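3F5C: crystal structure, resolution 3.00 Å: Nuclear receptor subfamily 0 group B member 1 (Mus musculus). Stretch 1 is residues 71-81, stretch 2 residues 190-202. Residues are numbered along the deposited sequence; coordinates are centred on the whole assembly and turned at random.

Stretch 1, residues 71-81: PCFQILPLDQQ
Stretch 2, residues 190-202: PGLQCVKYIEGLQ

A packed side chain that carries a polar group must satisfy that group without giving up its packing, and two segments of one chain of mouse nuclear receptor subfamily 0 group B member 1 illustrate how backbone groups and a neighbouring carboxylate serve this end. Stretch 1 begins as helix at Pro 71, passes through a turn and an extended link, and becomes helical again from Leu 78. Stretch 2 approaches as loop and enters a helix at Val 195, with Cys 194 at the N-cap. The two run antiparallel in register: the CA atoms of Cys 72 and Leu 201 lie 7.8 Å apart, those of Gln 80 and Leu 192 6.4 Å. Together they bury 401 Å².

Cys 72 (phi/psi -50/-21, chi1 p) points toward stretch 2 and sets its CB 3.4 Å from CD2 of Leu 201, whose rotamer is m, t. Its carbonyl accepts a very short hydrogen bond, 2.4 Å from Tyr 197 OH to Cys 72 O, with the acceptor near the plane of the ring at its edge. Tyr 197, at chi1 169° and chi2 54°, thus reaches from its helix to the backbone of stretch 1. Phe 73, chi1 t, turns away.

Ile 75 (-80/-8; t, t) brings CG2 to 4.2 Å from Tyr 197 CZ. Leu 76 N donates a hydrogen bond to Phe 73 O at 2.8 Å. Leu 76 has psi 155° and rotamer m, t; its CD2 lies 3.4 Å from Tyr 197 CE2. The tyrosine therefore joins apolar packing to a polar anchor at its hydroxyl.

Pro 77 (-63/160) is the N-cap of the second helix, Gln 81 N donating to Pro 77 O at 2.9 Å. Asp 79, chi1 p, holds the neighbouring amide: Gln 80 NE2 donates to Asp 79 OD1 at 2.9 Å with an angle of 165°. The bond is made with the Gln 80 side chain folded, all three chi angles near -60°. Although its CA-to-CB bond points sideways, the side-chain end comes nearer, and 93 Å² of the residue is covered by stretch 2. Gln 80 OE1 accepts a hydrogen bond from Gln 193 N at 2.8 Å (155°), and also lies 3.5 Å from Leu 192 CA and 3.3 Å from Cys 194 SG. One amide thus donates within its own stretch and accepts across the contact, just before the helix of stretch 2 begins.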

ATOM      1  N   PRO B  71      12.341   0.154  -1.246  1.00 80.01           N
ATOM      2  CA  PRO B  71      12.065   0.811   0.036  1.00 82.74           C
ATOM      3  C   PRO B  71      12.514  -0.078   1.174  1.00 82.51           C
ATOM      4  O   PRO B  71      13.304   0.332   2.011  1.00 80.60           O
ATOM      5  CB  PRO B  71      10.547   0.942   0.045  1.00 85.56           C
ATOM      6  CG  PRO B  71      10.146   0.766  -1.356  1.00 87.66           C
ATOM      7  CD  PRO B  71      11.107  -0.185  -1.959  1.00 81.19           C
ATOM      8  N   CYS B  72      12.022  -1.306   1.178  1.00 78.40           N
ATOM      9  CA  CYS B  72      12.445  -2.312   2.137  1.00 90.65           C
ATOM     10  C   CYS B  72      13.966  -2.462   2.249  1.00 87.02           C
ATOM     11  O   CYS B  72      14.452  -2.975   3.247  1.00 79.61           O
ATOM     12  CB  CYS B  72      11.821  -3.662   1.775  1.00 87.28           C
ATOM     13  SG  CYS B  72      11.777  -4.109  -0.018  1.00 90.29           S
ATOM     14  N   PHE B  73      14.704  -2.032   1.226  1.00 89.87           N
ATOM     15  CA  PHE B  73      16.161  -2.061   1.246  1.00 71.11           C
ATOM     16  C   PHE B  73      16.769  -0.775   1.748  1.00 73.01           C
ATOM     17  O   PHE B  73      17.567  -0.799   2.660  1.00103.20           O
ATOM     18  CB  PHE B  73      16.693  -2.308  -0.138  1.00 69.41           C
ATOM     19  CG  PHE B  73      18.197  -2.307  -0.234  1.00 74.84           C
ATOM     20  CD1 PHE B  73      18.950  -3.432   0.106  1.00 77.89           C
ATOM     21  CD2 PHE B  73      18.857  -1.213  -0.726  1.00 68.81           C
ATOM     22  CE1 PHE B  73      20.333  -3.441  -0.022  1.00 64.46           C
ATOM     23  CE2 PHE B  73      20.244  -1.222  -0.852  1.00 84.82           C
ATOM     24  CZ  PHE B  73      20.974  -2.336  -0.491  1.00 80.90           C
ATOM     25  N   GLN B  74      16.397   0.357   1.161  1.00 75.44           N
ATOM     26  CA  GLN B  74      17.086   1.612   1.456  1.00 91.79           C
ATOM     27  C   GLN B  74      16.840   2.014   2.877  1.00 89.70           C
ATOM     28  O   GLN B  74      17.513   2.906   3.409  1.00 85.58           O
ATOM     29  CB  GLN B  74      16.680   2.732   0.506  1.00 80.41           C
ATOM     30  CG  GLN B  74      15.198   2.789   0.227  1.00107.53           C
ATOM     31  CD  GLN B  74      14.836   3.850  -0.807  1.00108.42           C
ATOM     32  OE1 GLN B  74      13.769   3.805  -1.440  1.00 99.28           O
ATOM     33  NE2 GLN B  74      15.725   4.816  -0.978  1.00114.53           N
ATOM     34  N   ILE B  75      15.893   1.325   3.499  1.00 80.13           N
ATOM     35  CA  ILE B  75      15.567   1.581   4.888  1.00 95.17           C
ATOM     36  C   ILE B  75      16.550   0.927   5.840  1.00 90.53           C
ATOM     37  O   ILE B  75      16.525   1.170   7.038  1.00 83.73           O
ATOM     38  CB  ILE B  75      14.208   1.054   5.220  1.00 92.80           C
ATOM     39  CG1 ILE B  75      13.656   1.819   6.412  1.00 87.60           C
ATOM     40  CG2 ILE B  75      14.282  -0.437   5.465  1.00 80.19           C
ATOM     41  CD1 ILE B  75      12.396   1.233   6.929  1.00104.96           C
ATOM     42  N   LEU B  76      17.427   0.100   5.301  1.00 84.91           N
ATOM     43  CA  LEU B  76      18.428  -0.558   6.108  1.00 75.62           C
ATOM     44  C   LEU B  76      19.659   0.301   6.299  1.00100.04           C
ATOM     45  O   LEU B  76      19.949   1.166   5.479  1.00 92.53           O
ATOM     46  CB  LEU B  76      18.841  -1.851   5.437  1.00 79.25           C
ATOM     47  CG  LEU B  76      17.798  -2.953   5.493  1.00 84.87           C
ATOM     48  CD1 LEU B  76      18.338  -4.153   4.780  1.00 67.83           C
ATOM     49  CD2 LEU B  76      17.493  -3.255   6.932  1.00 73.31           C
ATOM     50  N   PRO B  77      20.390   0.060   7.396  1.00 98.07           N
ATOM     51  CA  PRO B  77      21.680   0.698   7.696  1.00 92.01           C
ATOM     52  C   PRO B  77      22.707   0.318   6.645  1.00 89.82           C
ATOM     53  O   PRO B  77      22.530  -0.679   5.955  1.00 78.06           O
ATOM     54  CB  PRO B  77      22.071   0.074   9.031  1.00 92.72           C
ATOM     55  CG  PRO B  77      20.784  -0.411   9.635  1.00 93.37           C
ATOM     56  CD  PRO B  77      19.937  -0.825   8.485  1.00 90.65           C
ATOM     57  N   LEU B  78      23.778   1.082   6.518  1.00 78.37           N
ATOM     58  CA  LEU B  78      24.718   0.795   5.443  1.00 76.12           C
ATOM     59  C   LEU B  78      25.433  -0.534   5.633  1.00 86.11           C
ATOM     60  O   LEU B  78      25.522  -1.318   4.708  1.00 77.63           O
ATOM     61  CB  LEU B  78      25.729   1.918   5.279  1.00 78.61           C
ATOM     62  CG  LEU B  78      26.726   1.719   4.146  1.00 79.79           C
ATOM     63  CD1 LEU B  78      26.043   1.878   2.820  1.00 74.80           C
ATOM     64  CD2 LEU B  78      27.854   2.715   4.274  1.00 84.53           C
ATOM     65  N   ASP B  79      25.941  -0.789   6.833  1.00 94.40           N
ATOM     66  CA  ASP B  79      26.622  -2.049   7.110  1.00 93.55           C
ATOM     67  C   ASP B  79      25.820  -3.249   6.595  1.00 93.59           C
ATOM     68  O   ASP B  79      26.376  -4.161   5.975  1.00 88.86           O
ATOM     69  CB  ASP B  79      26.962  -2.190   8.605  1.00102.51           C
ATOM     70  CG  ASP B  79      25.751  -2.049   9.512  1.00117.70           C
ATOM     71  OD1 ASP B  79      25.331  -3.058  10.118  1.00118.67           O
ATOM     72  OD2 ASP B  79      25.229  -0.925   9.644  1.00128.13           O
ATOM     73  N   GLN B  80      24.509  -3.218   6.823  1.00 96.47           N
ATOM     74  CA  GLN B  80      23.631  -4.310   6.432  1.00 92.75           C
ATOM     75  C   GLN B  80      23.311  -4.290   4.956  1.00 78.12           C
ATOM     76  O   GLN B  80      23.346  -5.325   4.305  1.00 81.35           O
ATOM     77  CB  GLN B  80      22.362  -4.283   7.252  1.00 71.24           C
ATOM     78  CG  GLN B  80      22.635  -4.450   8.733  1.00101.16           C
ATOM     79  CD  GLN B  80      23.250  -5.795   9.071  1.00 89.18           C
ATOM     80  OE1 GLN B  80      22.641  -6.846   8.858  1.00 87.98           O
ATOM     81  NE2 GLN B  80      24.460  -5.767   9.620  1.00 78.97           N
ATOM     82  N   GLN B  81      23.010  -3.112   4.421  1.00 71.70           N
ATOM     83  CA  GLN B  81      22.860  -2.957   2.972  1.00 70.58           C
ATOM     84  C   GLN B  81      24.078  -3.520   2.254  1.00 66.96           C
ATOM     85  O   GLN B  81      23.957  -4.199   1.243  1.00 67.64           O
ATOM     86  CB  GLN B  81      22.693  -1.489   2.578  1.00 67.23           C
ATOM     87  CG  GLN B  81      21.426  -0.856   3.048  1.00 69.17           C
ATOM     88  CD  GLN B  81      21.234   0.477   2.418  1.00 71.56           C
ATOM     89  OE1 GLN B  81      22.006   0.868   1.553  1.00 84.97           O
ATOM     90  NE2 GLN B  81      20.209   1.195   2.843  1.00 81.74           N
ATOM     91  N   PRO B 190      25.917 -14.814   5.768  1.00113.34           N
ATOM     92  CA  PRO B 190      26.676 -14.629   7.007  1.00124.51           C
ATOM     93  C   PRO B 190      27.007 -13.159   7.202  1.00110.95           C
ATOM     94  O   PRO B 190      27.368 -12.523   6.226  1.00102.54           O
ATOM     95  CB  PRO B 190      27.963 -15.422   6.743  1.00143.31           C
ATOM     96  CG  PRO B 190      27.624 -16.365   5.618  1.00143.40           C
ATOM     97  CD  PRO B 190      26.654 -15.603   4.774  1.00127.76           C
ATOM     98  N   GLY B 191      26.884 -12.632   8.419  1.00112.63           N
ATOM     99  CA  GLY B 191      27.166 -11.226   8.676  1.00111.16           C
ATOM    100  C   GLY B 191      25.932 -10.363   8.921  1.00107.67           C
ATOM    101  O   GLY B 191      26.031  -9.244   9.427  1.00105.47           O
ATOM    102  N   LEU B 192      24.766 -10.884   8.549  1.00105.17           N
ATOM    103  CA  LEU B 192      23.495 -10.213   8.804  1.00 95.09           C
ATOM    104  C   LEU B 192      23.258 -10.085  10.291  1.00101.68           C
ATOM    105  O   LEU B 192      23.693 -10.929  11.083  1.00111.18           O
ATOM    106  CB  LEU B 192      22.324 -10.991   8.194  1.00 81.88           C
ATOM    107  CG  LEU B 192      22.257 -11.050   6.669  1.00 79.06           C
ATOM    108  CD1 LEU B 192      21.016 -11.775   6.172  1.00 77.59           C
ATOM    109  CD2 LEU B 192      22.330  -9.659   6.092  1.00 80.77           C
ATOM    110  N   GLN B 193      22.559  -9.027  10.672  1.00 98.60           N
ATOM    111  CA  GLN B 193      22.150  -8.864  12.052  1.00108.39           C
ATOM    112  C   GLN B 193      20.663  -8.601  12.060  1.00104.70           C
ATOM    113  O   GLN B 193      20.037  -8.535  13.117  1.00100.34           O
ATOM    114  CB  GLN B 193      22.921  -7.723  12.714  1.00111.97           C
ATOM    115  CG  GLN B 193      24.424  -7.921  12.653  1.00117.53           C
ATOM    116  CD  GLN B 193      25.190  -6.683  13.051  1.00129.27           C
ATOM    117  OE1 GLN B 193      24.648  -5.800  13.721  1.00143.10           O
ATOM    118  NE2 GLN B 193      26.461  -6.607  12.642  1.00119.14           N
ATOM    119  N   CYS B 194      20.109  -8.475  10.858  1.00103.52           N
ATOM    120  CA  CYS B 194      18.688  -8.222  10.674  1.00103.30           C
ATOM    121  C   CYS B 194      18.001  -9.449  10.125  1.00 95.35           C
ATOM    122  O   CYS B 194      17.093  -9.340   9.314  1.00 83.85           O
ATOM    123  CB  CYS B 194      18.471  -7.055   9.714  1.00102.64           C
ATOM    124  SG  CYS B 194      19.392  -7.178   8.171  1.00 98.56           S
ATOM    125  N   VAL B 195      18.440 -10.616  10.575  1.00102.26           N
ATOM    126  CA  VAL B 195      17.882 -11.883  10.115  1.00106.05           C
ATOM    127  C   VAL B 195      16.348 -11.876  10.062  1.00102.21           C
ATOM    128  O   VAL B 195      15.757 -12.138   9.013  1.00 97.99           O
ATOM    129  CB  VAL B 195      18.384 -13.066  10.987  1.00101.50           C
ATOM    130  CG1 VAL B 195      17.799 -14.371  10.509  1.00 76.79           C
ATOM    131  CG2 VAL B 195      19.903 -13.136  10.969  1.00102.10           C
ATOM    132  N   LYS B 196      15.706 -11.569  11.186  1.00 99.49           N
ATOM    133  CA  LYS B 196      14.255 -11.678  11.269  1.00 93.78           C
ATOM    134  C   LYS B 196      13.553 -10.744  10.294  1.00 91.72           C
ATOM    135  O   LYS B 196      12.524 -11.096   9.727  1.00 85.62           O
ATOM    136  CB  LYS B 196      13.772 -11.452  12.703  1.00 96.81           C
ATOM    137  CG  LYS B 196      13.939 -12.666  13.612  1.00109.57           C
ATOM    138  CD  LYS B 196      13.665 -12.342  15.085  1.00126.33           C
ATOM    139  CE  LYS B 196      14.727 -11.417  15.676  1.00141.62           C
ATOM    140  NZ  LYS B 196      14.442 -11.020  17.090  1.00148.43           N
ATOM    141  N   TYR B 197      14.123  -9.560  10.090  1.00 97.94           N
ATOM    142  CA  TYR B 197      13.542  -8.570   9.186  1.00 98.72           C
ATOM    143  C   TYR B 197      13.451  -9.098   7.776  1.00 97.10           C
ATOM    144  O   TYR B 197      12.442  -8.926   7.103  1.00 90.04           O
ATOM    145  CB  TYR B 197      14.381  -7.293   9.179  1.00 97.48           C
ATOM    146  CG  TYR B 197      14.008  -6.302   8.090  1.00 95.52           C
ATOM    147  CD1 TYR B 197      12.713  -5.845   7.946  1.00 97.60           C
ATOM    148  CD2 TYR B 197      14.965  -5.806   7.220  1.00 92.71           C
ATOM    149  CE1 TYR B 197      12.382  -4.925   6.951  1.00 98.55           C
ATOM    150  CE2 TYR B 197      14.644  -4.887   6.221  1.00 88.05           C
ATOM    151  CZ  TYR B 197      13.353  -4.449   6.089  1.00 92.19           C
ATOM    152  OH  TYR B 197      13.033  -3.535   5.097  1.00 91.38           O
ATOM    153  N   ILE B 198      14.532  -9.725   7.338  1.00 71.30           N
ATOM    154  CA  ILE B 198      14.627 -10.307   6.010  1.00 77.08           C
ATOM    155  C   ILE B 198      13.774 -11.574   5.875  1.00 81.94           C
ATOM    156  O   ILE B 198      13.233 -11.864   4.798  1.00 86.67           O
ATOM    157  CB  ILE B 198      16.082 -10.616   5.651  1.00 66.57           C
ATOM    158  CG1 ILE B 198      16.906  -9.348   5.778  1.00 66.47           C
ATOM    159  CG2 ILE B 198      16.165 -11.163   4.257  1.00 64.15           C
ATOM    160  CD1 ILE B 198      18.259  -9.466   5.255  1.00106.12           C
ATOM    161  N   GLU B 199      13.654 -12.328   6.963  1.00 85.16           N
ATOM    162  CA  GLU B 199      12.733 -13.453   6.998  1.00 97.32           C
ATOM    163  C   GLU B 199      11.429 -13.025   6.332  1.00 92.97           C
ATOM    164  O   GLU B 199      11.027 -13.575   5.307  1.00 85.98           O
ATOM    165  CB  GLU B 199      12.463 -13.869   8.445  1.00118.73           C
ATOM    166  CG  GLU B 199      13.618 -14.565   9.141  1.00129.92           C
ATOM    167  CD  GLU B 199      13.658 -16.046   8.862  1.00141.24           C
ATOM    168  OE1 GLU B 199      14.118 -16.798   9.742  1.00146.33           O
ATOM    169  OE2 GLU B 199      13.228 -16.463   7.771  1.00145.52           O
ATOM    170  N   GLY B 200      10.791 -12.015   6.918  1.00 84.60           N
ATOM    171  CA  GLY B 200       9.504 -11.541   6.454  1.00 83.88           C
ATOM    172  C   GLY B 200       9.522 -11.018   5.034  1.00 87.93           C
ATOM    173  O   GLY B 200       8.542 -11.151   4.292  1.00 94.62           O
ATOM    174  N   LEU B 201      10.637 -10.409   4.654  1.00 85.77           N
ATOM    175  CA  LEU B 201      10.796  -9.886   3.307  1.00 87.72           C
ATOM    176  C   LEU B 201      10.797 -11.012   2.268  1.00 89.55           C
ATOM    177  O   LEU B 201      10.086 -10.951   1.263  1.00 87.84           O
ATOM    178  CB  LEU B 201      12.071  -9.058   3.229  1.00 88.54           C
ATOM    179  CG  LEU B 201      11.909  -7.603   3.635  1.00 70.15           C
ATOM    180  CD1 LEU B 201      13.255  -6.983   3.846  1.00 94.36           C
ATOM    181  CD2 LEU B 201      11.176  -6.907   2.518  1.00 74.35           C
ATOM    182  N   GLN B 202      11.586 -12.047   2.522  1.00 94.71           N
ATOM    183  CA  GLN B 202      11.547 -13.235   1.686  1.00101.78           C
ATOM    184  C   GLN B 202      10.129 -13.811   1.678  1.00 91.58           C
ATOM    185  O   GLN B 202       9.582 -14.134   0.629  1.00 92.13           O
ATOM    186  CB  GLN B 202      12.548 -14.274   2.192  1.00117.04           C
ATOM    187  CG  GLN B 202      12.641 -15.543   1.361  1.00128.79           C
ATOM    188  CD  GLN B 202      13.267 -16.688   2.131  1.00146.74           C
ATOM    189  OE1 GLN B 202      13.244 -17.831   1.686  1.00157.20           O
ATOM    190  NE2 GLN B 202      13.821 -16.389   3.296  1.00150.53           N
TER